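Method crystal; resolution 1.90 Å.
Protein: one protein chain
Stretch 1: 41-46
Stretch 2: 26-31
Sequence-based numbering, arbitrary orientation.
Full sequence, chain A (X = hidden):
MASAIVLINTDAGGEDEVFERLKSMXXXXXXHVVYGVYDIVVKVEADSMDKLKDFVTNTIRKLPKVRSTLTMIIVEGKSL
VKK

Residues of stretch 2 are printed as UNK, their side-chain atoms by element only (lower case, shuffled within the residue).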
ATOM      1  N   VAL A  41      17.844   3.590   0.606  1.00 13.32           N
ATOM      2  CA  VAL A  41      17.462   4.877  -0.014  1.00 14.35           C
ATOM      3  C   VAL A  41      18.722   5.309  -0.712  1.00 14.29           C
ATOM      4  O   VAL A  41      19.754   5.352  -0.103  1.00 16.65           O
ATOM      5  CB  VAL A  41      17.025   5.945   0.999  1.00 13.90           C
ATOM      6  CG1 VAL A  41      16.844   7.286   0.272  1.00 15.28           C
ATOM      7  CG2 VAL A  41      15.854   5.549   1.780  1.00 13.33           C
ATOM      8  N   VAL A  42      18.663   5.562  -2.003  1.00 15.60           N
ATOM      9  CA  VAL A  42      19.804   6.131  -2.704  1.00 16.86           C
ATOM     10  C   VAL A  42      19.421   7.454  -3.336  1.00 15.15           C
ATOM     11  O   VAL A  42      18.272   7.636  -3.764  1.00 15.67           O
ATOM     12  CB  VAL A  42      20.364   5.213  -3.827  1.00 19.14           C
ATOM     13  CG1 VAL A  42      21.096   4.001  -3.255  1.00 25.04           C
ATOM     14  CG2 VAL A  42      19.367   4.796  -4.749  1.00 20.62           C
ATOM     15  N   LYS A  43      20.341   8.392  -3.346  1.00 14.02           N
ATOM     16  CA  LYS A  43      20.218   9.557  -4.245  1.00 15.20           C
ATOM     17  C   LYS A  43      21.019   9.289  -5.497  1.00 14.57           C
ATOM     18  O   LYS A  43      22.180   8.894  -5.441  1.00 15.58           O
ATOM     19  CB  LYS A  43      20.679  10.817  -3.538  1.00 13.96           C
ATOM     20  CG  LYS A  43      20.241  12.107  -4.286  1.00 17.49           C
ATOM     21  CD  LYS A  43      20.233  13.255  -3.263  1.00 23.19           C
ATOM     22  CE  LYS A  43      20.866  14.483  -3.777  1.00 27.21           C
ATOM     23  NZ  LYS A  43      20.273  14.945  -4.987  1.00 29.40           N
ATOM     24  N   VAL A  44      20.411   9.471  -6.653  1.00 15.07           N
ATOM     25  CA  VAL A  44      21.070   9.200  -7.901  1.00 15.77           C
ATOM     26  C   VAL A  44      21.168  10.513  -8.625  1.00 17.72           C
ATOM     27  O   VAL A  44      20.221  11.219  -8.677  1.00 15.72           O
ATOM     28  CB  VAL A  44      20.268   8.246  -8.762  1.00 16.31           C
ATOM     29  CG1 VAL A  44      20.875   8.135 -10.139  1.00 15.98           C
ATOM     30  CG2 VAL A  44      20.162   6.915  -8.085  1.00 15.81           C
ATOM     31  N   GLU A  45      22.351  10.860  -9.081  1.00 17.87           N
ATOM     32  CA  GLU A  45      22.545  12.012  -9.974  1.00 19.52           C
ATOM     33  C   GLU A  45      23.149  11.490 -11.264  1.00 18.91           C
ATOM     34  O   GLU A  45      24.196  10.814 -11.245  1.00 19.48           O
ATOM     35  CB  GLU A  45      23.490  13.022  -9.287  1.00 21.88           C
ATOM     36  CG  GLU A  45      23.863  14.285 -10.104  1.00 28.23           C
ATOM     37  CD  GLU A  45      22.713  15.262 -10.358  1.00 33.63           C
ATOM     38  OE1 GLU A  45      21.775  15.347  -9.484  1.00 34.84           O
ATOM     39  OE2 GLU A  45      22.754  15.920 -11.465  1.00 35.72           O
ATOM     40  N   ALA A  46      22.463  11.683 -12.384  1.00 17.44           N
ATOM     41  CA  ALA A  46      23.020  11.263 -13.623  1.00 16.20           C
ATOM     42  C   ALA A  46      23.019  12.499 -14.579  1.00 16.38           C
ATOM     43  O   ALA A  46      22.365  13.517 -14.336  1.00 15.61           O
ATOM     44  CB  ALA A  46      22.272  10.123 -14.229  1.00 15.99           C
ATOM     45  N   UNK A  26      29.399   5.867  -9.261  1.00 18.84           N
ATOM     46  CA  UNK A  26      29.503   7.342  -9.302  1.00 20.73           C
ATOM     47  C   UNK A  26      28.143   8.057  -9.324  1.00 19.57           C
ATOM     48  O   UNK A  26      28.000   9.172  -8.873  1.00 21.39           O
ATOM     49  c   UNK A  26      30.321   7.757 -10.556  1.00 21.98           C
ATOM     50  o   UNK A  26      31.672   7.276 -10.422  1.00 28.27           O
ATOM     51  N   UNK A  27      27.147   7.430  -9.922  1.00 19.03           N
ATOM     52  CA  UNK A  27      25.807   8.010  -9.996  1.00 18.18           C
ATOM     53  C   UNK A  27      25.102   8.046  -8.641  1.00 19.28           C
ATOM     54  O   UNK A  27      24.098   8.792  -8.469  1.00 18.80           O
ATOM     55  c   UNK A  27      26.415   6.014 -12.727  1.00 20.31           C
ATOM     56  o   UNK A  27      26.918   5.354 -11.770  1.00 19.55           O
ATOM     57  o   UNK A  27      26.617   5.765 -13.947  1.00 19.26           O
ATOM     58  c   UNK A  27      24.951   7.214 -10.964  1.00 19.06           C
ATOM     59  c   UNK A  27      25.485   7.178 -12.396  1.00 18.53           C
ATOM     60  N   UNK A  28      25.575   7.208  -7.689  1.00 17.93           N
ATOM     61  CA  UNK A  28      25.009   7.141  -6.369  1.00 18.13           C
ATOM     62  C   UNK A  28      25.753   8.145  -5.504  1.00 17.78           C
ATOM     63  O   UNK A  28      26.893   7.886  -5.149  1.00 19.01           O
ATOM     64  c   UNK A  28      25.171   5.717  -5.776  1.00 16.86           C
ATOM     65  c   UNK A  28      24.287   4.777  -6.482  1.00 18.45           C
ATOM     66  c   UNK A  28      24.865   5.737  -4.334  1.00 18.09           C
ATOM     67  N   UNK A  29      25.140   9.294  -5.204  1.00 16.81           N
ATOM     68  CA  UNK A  29      25.747  10.312  -4.384  1.00 16.67           C
ATOM     69  C   UNK A  29      25.490  10.133  -2.908  1.00 16.47           C
ATOM     70  O   UNK A  29      26.275  10.670  -2.077  1.00 14.91           O
ATOM     71  c   UNK A  29      25.506  11.865  -6.326  1.00 17.11           C
ATOM     72  c   UNK A  29      25.323  11.701  -4.792  1.00 16.83           C
ATOM     73  o   UNK A  29      23.915  11.867  -4.547  1.00 16.12           O
ATOM     74  N   UNK A  30      24.424   9.370  -2.564  1.00 15.06           N
ATOM     75  CA  UNK A  30      24.277   8.895  -1.186  1.00 14.80           C
ATOM     76  C   UNK A  30      23.566   7.552  -1.185  1.00 13.34           C
ATOM     77  O   UNK A  30      22.756   7.240  -2.072  1.00 13.90           O
ATOM     78  c   UNK A  30      23.387   9.754  -0.247  1.00 17.12           C
ATOM     79  o   UNK A  30      22.066  13.028  -0.156  1.00 20.42           O
ATOM     80  o   UNK A  30      21.702  11.411   1.376  1.00 20.33           O
ATOM     81  c   UNK A  30      22.250  11.900   0.300  1.00 25.05           C
ATOM     82  c   UNK A  30      23.310  11.190  -0.527  1.00 22.59           C
ATOM     83  N   UNK A  31      23.771   6.845  -0.091  1.00 13.73           N
ATOM     84  CA  UNK A  31      23.121   5.519   0.058  1.00 13.19           C
ATOM     85  C   UNK A  31      23.025   5.224   1.546  1.00 12.78           C
ATOM     86  O   UNK A  31      23.946   5.456   2.331  1.00 13.20           O
ATOM     87  c   UNK A  31      23.269   3.070  -0.638  1.00 14.81           C
ATOM     88  c   UNK A  31      23.863   4.451  -0.770  1.00 14.28           C
ATOM     89  c   UNK A  31      25.347   4.390  -0.447  1.00 14.76           C
TER

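Position 26 carries one side-chain carbon followed by one oxygen, the pattern of a serine hydroxymethyl group. It makes no contact with stretch 1 and lies exposed, where a small polar group is readily solvated: Ser26.

At position 27 three carbons run in line and the third bears two oxygens, a carboxylate at the length of glutamate. The backbone does the binding here: Glu45 N donates to the carbonyl O of position 27 at 2.8 Å, and Val44 CA approaches that same O at 3.1 Å in a CA-H...O contact. The end of the side chain leads away from stretch 1, so the charge of Glu27 need not be buried against the valines.

Position 28 shows one carbon carrying two more and no polar atom; one terminal carbon lies 4.3 Å from Val42 CG1. This is valine, and the carbon is its CG1. Val28 pairs with Val44 in an antiparallel, non-hydrogen-bonded bridge. A compact, beta-branched apolar group suits this buried face, which already holds Val42 and Val44.

At position 29 the first carbon bears one oxygen and one carbon. The oxygen comes within 3.5 Å of Lys43 CB, while the terminal carbon lies 3.8 Å from Glu45 CB. The pattern identifies threonine, with OG1 and CG2 as the two branches. The backbone N of Thr29 donates to Lys43 O at 3.0 Å. This mixed character fits a partly exposed site where the chain turns a corner.

Position 30 again has three carbons, the last with two oxygens, one of which approaches Lys43 CD at 3.6 Å, a contact with the aliphatic part of the lysine. This is Glu30, and that oxygen is OE2. Its carbonyl O accepts a hydrogen bond from Lys43 N at 3.0 Å and sits 3.2 Å from Val42 CA. The side chain shares a face with that of Lys43. OE1 is hydrogen-bonded to a residue just beyond the stretches, which helps a carboxylate tolerate burial.

Position 31 has a single carbon bearing two carbons, one of them 3.5 Å from Val42 CG1: a second valine, touching through CG2. Val31 pairs with Val42 without direct backbone hydrogen bonds between them, their CA atoms 4.4 Å apart. A wholly apolar side chain suits this buried site, leaving no polar atom without a partner.

The strands thus run antiparallel, joined by three backbone hydrogen bonds and supplemented by CA-H...O contacts. A beta bulge shifts the register by one between Lys43 and Val44, so Thr29 is passed over in the pairing and Val28 returns to the face of Val31. Valines pack together there, while Lys43 and Glu30 occupy the other face.

Stretch 2, residues 26-31: SEVTEV
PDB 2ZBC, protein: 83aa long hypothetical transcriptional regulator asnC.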